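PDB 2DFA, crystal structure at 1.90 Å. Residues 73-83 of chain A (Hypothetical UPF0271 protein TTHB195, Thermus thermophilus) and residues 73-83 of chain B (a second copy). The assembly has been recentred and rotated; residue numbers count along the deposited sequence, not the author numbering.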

# COMPACT_ATOMS: atom_id res chain seq x y z
N ARG A 73 10.25 7.95 -7.75
CA ARG A 73 10.94 8.60 -8.86
C ARG A 73 9.98 9.39 -9.75
O ARG A 73 10.39 9.96 -10.77
N ARG A 74 8.71 9.42 -9.38
CA ARG A 74 7.71 10.12 -10.18
C ARG A 74 7.14 11.35 -9.49
O ARG A 74 6.75 11.31 -8.33
N GLU A 75 7.11 12.46 -10.23
CA GLU A 75 6.57 13.72 -9.72
C GLU A 75 5.14 13.50 -9.24
O GLU A 75 4.35 12.84 -9.92
N MET A 76 4.82 14.03 -8.06
CA MET A 76 3.47 13.93 -7.48
C MET A 76 3.04 15.30 -6.99
O MET A 76 3.79 16.00 -6.31
N ALA A 77 1.81 15.69 -7.33
CA ALA A 77 1.29 17.00 -6.94
C ALA A 77 0.90 17.10 -5.47
O ALA A 77 -0.27 17.33 -5.15
N LEU A 78 1.86 16.93 -4.57
CA LEU A 78 1.58 17.04 -3.14
C LEU A 78 1.51 18.51 -2.73
O LEU A 78 2.29 19.33 -3.21
N SER A 79 0.57 18.84 -1.85
CA SER A 79 0.45 20.21 -1.36
C SER A 79 1.59 20.39 -0.37
O SER A 79 2.13 19.41 0.14
N PRO A 80 1.97 21.64 -0.08
CA PRO A 80 3.07 21.81 0.88
C PRO A 80 2.73 21.18 2.23
O PRO A 80 3.62 20.64 2.91
N GLU A 81 1.46 21.22 2.60
CA GLU A 81 1.01 20.63 3.86
C GLU A 81 1.30 19.13 3.86
O GLU A 81 1.75 18.56 4.85
N GLU A 82 1.00 18.48 2.73
CA GLU A 82 1.23 17.04 2.61
C GLU A 82 2.72 16.72 2.63
O GLU A 82 3.13 15.73 3.22
N VAL A 83 3.53 17.55 1.99
CA VAL A 83 4.99 17.33 1.97
C VAL A 83 5.54 17.39 3.40
O VAL A 83 6.32 16.53 3.84
N ARG B 73 -6.61 11.94 -6.50
CA ARG B 73 -6.92 13.32 -6.85
C ARG B 73 -5.67 14.15 -7.11
O ARG B 73 -5.75 15.35 -7.37
N ARG B 74 -4.50 13.51 -7.05
CA ARG B 74 -3.25 14.22 -7.26
C ARG B 74 -2.53 13.81 -8.54
O ARG B 74 -2.37 12.63 -8.82
N GLU B 75 -2.11 14.81 -9.31
CA GLU B 75 -1.39 14.58 -10.55
C GLU B 75 -0.14 13.73 -10.27
O GLU B 75 0.57 13.99 -9.30
N MET B 76 0.09 12.72 -11.10
CA MET B 76 1.25 11.83 -10.97
C MET B 76 1.91 11.68 -12.34
O MET B 76 1.24 11.43 -13.34
N ALA B 77 3.23 11.82 -12.38
CA ALA B 77 3.97 11.72 -13.63
C ALA B 77 4.13 10.29 -14.15
O ALA B 77 5.24 9.79 -14.27
N LEU B 78 3.01 9.63 -14.46
CA LEU B 78 3.06 8.27 -15.00
C LEU B 78 3.41 8.31 -16.48
O LEU B 78 2.94 9.18 -17.22
N SER B 79 4.24 7.36 -16.92
CA SER B 79 4.60 7.29 -18.33
C SER B 79 3.38 6.69 -19.03
O SER B 79 2.54 6.06 -18.39
N PRO B 80 3.26 6.88 -20.36
CA PRO B 80 2.09 6.30 -21.02
C PRO B 80 2.03 4.79 -20.83
O PRO B 80 0.94 4.21 -20.71
N GLU B 81 3.20 4.15 -20.78
CA GLU B 81 3.27 2.70 -20.58
C GLU B 81 2.64 2.34 -19.23
O GLU B 81 1.90 1.36 -19.12
N GLU B 82 2.96 3.12 -18.21
CA GLU B 82 2.42 2.87 -16.87
C GLU B 82 0.91 3.11 -16.83
O GLU B 82 0.19 2.36 -16.19
N VAL B 83 0.44 4.14 -17.53
CA VAL B 83 -1.00 4.43 -17.56
C VAL B 83 -1.75 3.25 -18.20
O VAL B 83 -2.77 2.78 -17.68

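The two stretches are related by an exact two-fold axis, so each contact off the axis occurs twice, while those on the axis, such as the Met76 pair, occur once; they meet where A:Met76 and B:Met76 form a single backbone bridge with their CA atoms 4.6 Å apart. A:Ala77 N donates to B:Glu75 O at 2.9 Å, and B:Ala77 N to A:Glu75 O at the same distance. The same carbonyls also receive CA-H...O contacts, A:Met76 CA lying 3.4 Å from B:Glu75 O. This close pairing of backbones sets the positions from which the side chains start.

A:Arg74, like its mate B:Arg74, has more area covered by the partner stretch than any other residue of its stretch. Its CA-to-CB bond points toward chain B, and the m, t, m sequence of chi1 to chi3 carries the guanidinium across to the first turn of the partner helix. There A:Arg74 NH1 donates to B:Glu82 OE1 at 3.2 Å, a hydrogen bond within a salt bridge, with the carboxylate at the edge of the guanidinium, where its N-H bonds point. One face of the group is covered by B:Leu78, whose CD1 sits 3.4 Å from A:Arg74 NH1. NE and NH2 of A:Arg74 are hydrogen-bonded elsewhere in the structure.

The acceptor is held in place by its own chain. B:Glu82 (chi1 m, chi2 t) turns back along its stretch, so that B:Ser79 N donates to B:Glu82 OE1 at 2.8 Å; this oxygen therefore serves both the local backbone and the arginine across the interface. In return B:Ser79, at the N-cap with chi1 p, accepts from B:Glu82 N through OG at 3.1 Å. The reciprocal pair thus ties the helix start to the very residue that binds the arginine.

B:Leu78 leaves its backbone sideways, yet its end comes nearer the partner; chi1, at -98°, lies between wells, while chi2 is p. A:Met76 behaves similarly: it starts sideways, and its m, t, p rotamer brings the terminal methyl toward the two-fold axis, where A:Met76 CE and B:Met76 CE are 4.0 Å apart. Each methyl also approaches the opposite arginine, with A:Met76 CE 3.9 Å from B:Arg74 NH2, so the buried methionines fill the space between the two guanidinium groups.

Smaller contacts complete the packing beside the bridge. A:Ala77 points its CB toward chain B, where it lies 3.8 Å from B:Glu75 CB. A:Glu75 leaves sideways with chi1 t and chi2 p, and its OE2 is hydrogen-bonded elsewhere in the structure. Together the two stretches bury 631 Å², with the arginines contributing the largest share on each side.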

# COMPACT_ATOMS: atom_id res chain seq x y z
CB ARG A 73 11.65 7.56 -9.72
CG ARG A 73 12.67 6.71 -8.98
CD ARG A 73 13.94 7.48 -8.70
NE ARG A 73 15.04 6.60 -8.31
CZ ARG A 73 16.28 7.01 -8.08
NH1 ARG A 73 16.59 8.30 -8.18
NH2 ARG A 73 17.21 6.13 -7.73
CB ARG A 74 6.58 9.15 -10.54
CG ARG A 74 7.09 7.90 -11.26
CD ARG A 74 5.97 6.96 -11.70
NE ARG A 74 5.23 6.37 -10.59
CZ ARG A 74 4.30 5.44 -10.73
NH1 ARG A 74 4.01 4.99 -11.95
NH2 ARG A 74 3.65 4.95 -9.68
CB GLU A 75 6.61 14.77 -10.83
CG GLU A 75 5.65 15.96 -10.65
CD GLU A 75 5.95 16.82 -9.44
OE1 GLU A 75 6.99 16.59 -8.78
OE2 GLU A 75 5.15 17.73 -9.15
CB MET A 76 3.45 12.95 -6.30
CG MET A 76 3.60 11.48 -6.67
SD MET A 76 3.33 10.38 -5.27
CE MET A 76 1.52 10.50 -5.08
CB ALA A 77 0.11 17.36 -7.83
CB LEU A 78 2.68 16.36 -2.30
CG LEU A 78 2.47 14.94 -1.78
CD1 LEU A 78 2.31 13.97 -2.94
CD2 LEU A 78 3.67 14.54 -0.91
CB SER A 79 -0.88 20.41 -0.63
OG SER A 79 -0.94 19.60 0.53
CB PRO A 80 3.26 23.34 0.94
CG PRO A 80 1.96 23.90 0.41
CD PRO A 80 1.58 22.94 -0.68
CB GLU A 81 -0.50 20.84 4.06
CG GLU A 81 -0.97 22.28 4.30
CD GLU A 81 -0.84 23.19 3.08
OE1 GLU A 81 -0.96 22.71 1.93
OE2 GLU A 81 -0.63 24.41 3.27
CB GLU A 82 0.56 16.53 1.33
CG GLU A 82 -0.96 16.75 1.37
CD GLU A 82 -1.67 16.50 0.04
OE1 GLU A 82 -1.04 16.63 -1.04
OE2 GLU A 82 -2.88 16.21 0.09
CB VAL A 83 5.70 18.40 1.10
CG1 VAL A 83 7.22 18.33 1.30
CG2 VAL A 83 5.35 18.18 -0.37
CB ARG B 73 -7.70 13.98 -5.71
CG ARG B 73 -9.00 13.28 -5.35
CD ARG B 73 -10.08 13.56 -6.37
NE ARG B 73 -11.41 13.20 -5.87
CZ ARG B 73 -12.54 13.39 -6.54
NH1 ARG B 73 -12.51 13.94 -7.75
NH2 ARG B 73 -13.70 13.03 -6.01
CB ARG B 74 -2.33 14.00 -6.05
CG ARG B 74 -3.00 14.42 -4.73
CD ARG B 74 -2.07 14.29 -3.53
NE ARG B 74 -1.69 12.91 -3.23
CZ ARG B 74 -1.00 12.55 -2.16
NH1 ARG B 74 -0.62 13.48 -1.28
NH2 ARG B 74 -0.68 11.28 -1.95
CB GLU B 75 -0.98 15.92 -11.16
CG GLU B 75 0.19 15.88 -12.16
CD GLU B 75 -0.10 15.08 -13.41
OE1 GLU B 75 -1.26 14.65 -13.60
OE2 GLU B 75 0.83 14.89 -14.22
CB MET B 76 0.84 10.44 -10.46
CG MET B 76 0.41 10.39 -9.01
SD MET B 76 0.17 8.71 -8.41
CE MET B 76 1.89 8.14 -8.27
CB ALA B 77 5.34 12.36 -13.47
CB LEU B 78 1.71 7.56 -14.84
CG LEU B 78 1.49 6.60 -13.66
CD1 LEU B 78 1.60 7.36 -12.34
CD2 LEU B 78 0.10 5.98 -13.79
CB SER B 79 5.79 6.35 -18.54
OG SER B 79 5.45 5.02 -18.18
CB PRO B 80 2.26 6.74 -22.48
CG PRO B 80 3.72 7.08 -22.61
CD PRO B 80 4.04 7.72 -21.28
CB GLU B 81 4.73 2.23 -20.58
CG GLU B 81 5.48 2.32 -21.92
CD GLU B 81 5.78 3.74 -22.37
OE1 GLU B 81 5.97 4.64 -21.52
OE2 GLU B 81 5.84 3.97 -23.60
CB GLU B 82 3.16 3.74 -15.85
CG GLU B 82 4.65 3.41 -15.81
CD GLU B 82 5.50 4.40 -15.02
OE1 GLU B 82 5.12 5.58 -14.88
OE2 GLU B 82 6.58 3.98 -14.56
CB VAL B 83 -1.28 5.72 -18.38
CG1 VAL B 83 -2.78 5.88 -18.65
CG2 VAL B 83 -0.74 6.93 -17.63